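Local structure of acyl-[acyl-carrier-protein]--UDP-N-acetylglucosamine O-acyltransferase (Helicobacter pylori, 1J2Z) at residues Lys33-Val38 against Val52-Glu57. The protein transfers a (3R)-hydroxyacyl chain from acyl carrier protein to UDP-N-acetylglucosamine, the first step of lipid A biosynthesis. Sequence-based numbering, arbitrary orientation.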
ATOM      1  N   LYS A  33     -26.459  -2.839   9.813  1.00 18.94           N
ATOM      2  CA  LYS A  33     -26.917  -2.987  11.185  1.00 18.85           C
ATOM      3  C   LYS A  33     -25.750  -2.618  12.088  1.00 19.93           C
ATOM      4  O   LYS A  33     -24.638  -3.114  11.909  1.00 20.65           O
ATOM      5  CB  LYS A  33     -27.344  -4.427  11.463  1.00 21.19           C
ATOM      6  CG  LYS A  33     -28.481  -4.909  10.581  1.00 22.99           C
ATOM      7  CD  LYS A  33     -28.754  -6.379  10.804  1.00 20.17           C
ATOM      8  CE  LYS A  33     -29.854  -6.856   9.879  1.00 28.44           C
ATOM      9  NZ  LYS A  33     -29.587  -6.484   8.461  1.00 28.25           N
ATOM     10  N   LEU A  34     -25.996  -1.730  13.042  1.00 21.11           N
ATOM     11  CA  LEU A  34     -24.957  -1.310  13.971  1.00 20.64           C
ATOM     12  C   LEU A  34     -25.430  -1.621  15.384  1.00 21.27           C
ATOM     13  O   LEU A  34     -26.417  -1.058  15.858  1.00 22.27           O
ATOM     14  CB  LEU A  34     -24.687   0.192  13.829  1.00 21.32           C
ATOM     15  CG  LEU A  34     -24.321   0.712  12.431  1.00 21.97           C
ATOM     16  CD1 LEU A  34     -24.116   2.218  12.493  1.00 20.17           C
ATOM     17  CD2 LEU A  34     -23.055   0.024  11.931  1.00 17.07           C
ATOM     18  N   ASP A  35     -24.728  -2.527  16.051  1.00 22.38           N
ATOM     19  CA  ASP A  35     -25.092  -2.916  17.404  1.00 17.03           C
ATOM     20  C   ASP A  35     -24.689  -1.826  18.393  1.00 22.72           C
ATOM     21  O   ASP A  35     -24.045  -0.836  18.030  1.00 18.82           O
ATOM     22  CB  ASP A  35     -24.421  -4.248  17.766  1.00 20.24           C
ATOM     23  CG  ASP A  35     -25.216  -5.051  18.804  1.00 24.83           C
ATOM     24  OD1 ASP A  35     -24.872  -6.227  19.038  1.00 22.83           O
ATOM     25  OD2 ASP A  35     -26.179  -4.510  19.386  1.00 19.33           O
ATOM     26  N   GLU A  36     -25.084  -2.020  19.643  1.00 22.52           N
ATOM     27  CA  GLU A  36     -24.813  -1.078  20.717  1.00 23.26           C
ATOM     28  C   GLU A  36     -23.371  -0.611  20.888  1.00 20.74           C
ATOM     29  O   GLU A  36     -22.426  -1.401  20.804  1.00 22.07           O
ATOM     30  CB  GLU A  36     -25.298  -1.671  22.044  1.00 24.58           C
ATOM     31  CG  GLU A  36     -24.943  -0.844  23.268  1.00 37.26           C
ATOM     32  CD  GLU A  36     -25.526  -1.423  24.552  1.00 48.10           C
ATOM     33  OE1 GLU A  36     -25.199  -2.582  24.894  1.00 47.15           O
ATOM     34  OE2 GLU A  36     -26.317  -0.719  25.215  1.00 48.35           O
ATOM     35  N   GLY A  37     -23.218   0.688  21.132  1.00 15.67           N
ATOM     36  CA  GLY A  37     -21.906   1.257  21.374  1.00 21.05           C
ATOM     37  C   GLY A  37     -20.969   1.417  20.192  1.00 25.53           C
ATOM     38  O   GLY A  37     -19.816   1.804  20.383  1.00 22.45           O
ATOM     39  N   VAL A  38     -21.436   1.118  18.983  1.00 20.55           N
ATOM     40  CA  VAL A  38     -20.582   1.266  17.808  1.00 20.29           C
ATOM     41  C   VAL A  38     -20.217   2.729  17.595  1.00 20.15           C
ATOM     42  O   VAL A  38     -21.063   3.613  17.735  1.00 24.02           O
ATOM     43  CB  VAL A  38     -21.274   0.755  16.523  1.00 24.16           C
ATOM     44  CG1 VAL A  38     -20.568   1.322  15.278  1.00 19.06           C
ATOM     45  CG2 VAL A  38     -21.247  -0.767  16.490  1.00 22.95           C
ATOM     46  N   VAL A  52     -22.252  -4.789  12.199  1.00 18.76           N
ATOM     47  CA  VAL A  52     -21.100  -4.323  12.969  1.00 17.65           C
ATOM     48  C   VAL A  52     -21.423  -4.500  14.458  1.00 19.58           C
ATOM     49  O   VAL A  52     -22.322  -3.841  14.994  1.00 18.36           O
ATOM     50  CB  VAL A  52     -20.798  -2.837  12.668  1.00 15.47           C
ATOM     51  CG1 VAL A  52     -19.636  -2.356  13.524  1.00 18.12           C
ATOM     52  CG2 VAL A  52     -20.446  -2.664  11.191  1.00 20.84           C
ATOM     53  N   GLY A  53     -20.681  -5.400  15.106  1.00 22.35           N
ATOM     54  CA  GLY A  53     -20.888  -5.720  16.512  1.00 20.04           C
ATOM     55  C   GLY A  53     -20.644  -4.645  17.556  1.00 22.29           C
ATOM     56  O   GLY A  53     -19.980  -3.640  17.299  1.00 17.97           O
ATOM     57  N   LYS A  54     -21.176  -4.890  18.753  1.00 23.21           N
ATOM     58  CA  LYS A  54     -21.074  -3.966  19.879  1.00 23.18           C
ATOM     59  C   LYS A  54     -19.691  -3.393  20.141  1.00 21.24           C
ATOM     60  O   LYS A  54     -18.692  -4.115  20.155  1.00 22.58           O
ATOM     61  CB  LYS A  54     -21.558  -4.633  21.180  1.00 25.68           C
ATOM     62  CG  LYS A  54     -23.009  -5.113  21.184  1.00 28.61           C
ATOM     63  CD  LYS A  54     -23.399  -5.647  22.571  1.00 34.69           C
ATOM     64  CE  LYS A  54     -24.857  -6.105  22.627  1.00 35.95           C
ATOM     65  NZ  LYS A  54     -25.093  -7.344  21.834  1.00 39.86           N
ATOM     66  N   ASN A  55     -19.666  -2.083  20.360  1.00 17.21           N
ATOM     67  CA  ASN A  55     -18.462  -1.340  20.689  1.00 19.58           C
ATOM     68  C   ASN A  55     -17.361  -1.288  19.638  1.00 22.85           C
ATOM     69  O   ASN A  55     -16.258  -0.823  19.920  1.00 23.11           O
ATOM     70  CB  ASN A  55     -17.893  -1.865  22.009  1.00 25.25           C
ATOM     71  CG  ASN A  55     -18.891  -1.761  23.147  1.00 26.78           C
ATOM     72  OD1 ASN A  55     -19.384  -0.678  23.451  1.00 33.18           O
ATOM     73  ND2 ASN A  55     -19.194  -2.887  23.776  1.00 30.61           N
ATOM     74  N   THR A  56     -17.636  -1.755  18.429  1.00 20.94           N
ATOM     75  CA  THR A  56     -16.602  -1.684  17.406  1.00 18.70           C
ATOM     76  C   THR A  56     -16.450  -0.228  16.975  1.00 20.33           C
ATOM     77  O   THR A  56     -17.435   0.507  16.887  1.00 21.17           O
ATOM     78  CB  THR A  56     -16.945  -2.586  16.209  1.00 18.93           C
ATOM     79  OG1 THR A  56     -16.664  -3.944  16.564  1.00 16.91           O
ATOM     80  CG2 THR A  56     -16.127  -2.203  14.977  1.00 15.19           C
ATOM     81  N   GLU A  57     -15.210   0.194  16.742  1.00 17.24           N
ATOM     82  CA  GLU A  57     -14.935   1.568  16.328  1.00 18.99           C
ATOM     83  C   GLU A  57     -14.244   1.556  14.971  1.00 19.49           C
ATOM     84  O   GLU A  57     -13.293   0.806  14.759  1.00 17.07           O
ATOM     85  CB  GLU A  57     -14.051   2.263  17.366  1.00 19.54           C
ATOM     86  CG  GLU A  57     -13.771   3.731  17.077  1.00 17.46           C
ATOM     87  CD  GLU A  57     -12.924   4.382  18.162  1.00 24.47           C
ATOM     88  OE1 GLU A  57     -12.699   5.604  18.089  1.00 20.71           O
ATOM     89  OE2 GLU A  57     -12.480   3.671  19.086  1.00 24.15           O
TER
HETATM   90  O   HOH W   1     -22.554  -7.598  18.884  1.00 27.09           O
HETATM   91  O   HOH W   2     -18.540   2.183  22.965  1.00 47.22           O
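Asp35 and Lys54 make the salt bridge of this contact: Lys54 NZ reaches Asp35 OD1 at 3.0 Å, on the syn side but 30° out of the carboxylate plane. The lysine chain runs extended past the carboxylate, its CG only 3.1 Å from Asp35 OD1, and the bend at chi4 (70°) brings NZ back onto that oxygen. Asp35 OD1 also accepts from a water that in turn takes the N-H of Lys54, while Asp35 OD2 is met from above the carboxylate plane by the backbone N of Glu36, 2.7 Å away. With both oxygens engaged, the carboxylate is probably well fixed in its rotation.

The backbones are joined by three hydrogen bonds. Leu34 pairs with Val52 in a parallel bridge, in which Lys33 O accepts from Val52 N and Val52 O from Asp35 N, the latter nearly straight at 173°. Past the corner, Asn55 N donates to Glu36 O (2.9 Å), which Lys54 CA also approaches through a C-H...O contact. A second water links Gly37 O to Asn55 OD1.

The apolar packing is on the inner side. The side chains of Leu34 and Val52 run alongside each other into the interior, with Leu34 CD2 3.7 Å from Val52 CB. Val38 comes in at about a right angle to Val52 and sets CG2 against its CG1, also at 3.7 Å; the same methyl lies 3.2 Å from Gly53 O.

Each segment rounds its corner through a type II beta turn, Asp35 to Val38 and Gly53 to Thr56, with Gly37 and Asn55 lying next to each other at equivalent positive-phi positions. Successive coils in register, with short parallel strands, matching turns and aliphatic side chains layered inside, are the signature of the left-handed beta-helix of hexapeptide-repeat acyltransferases.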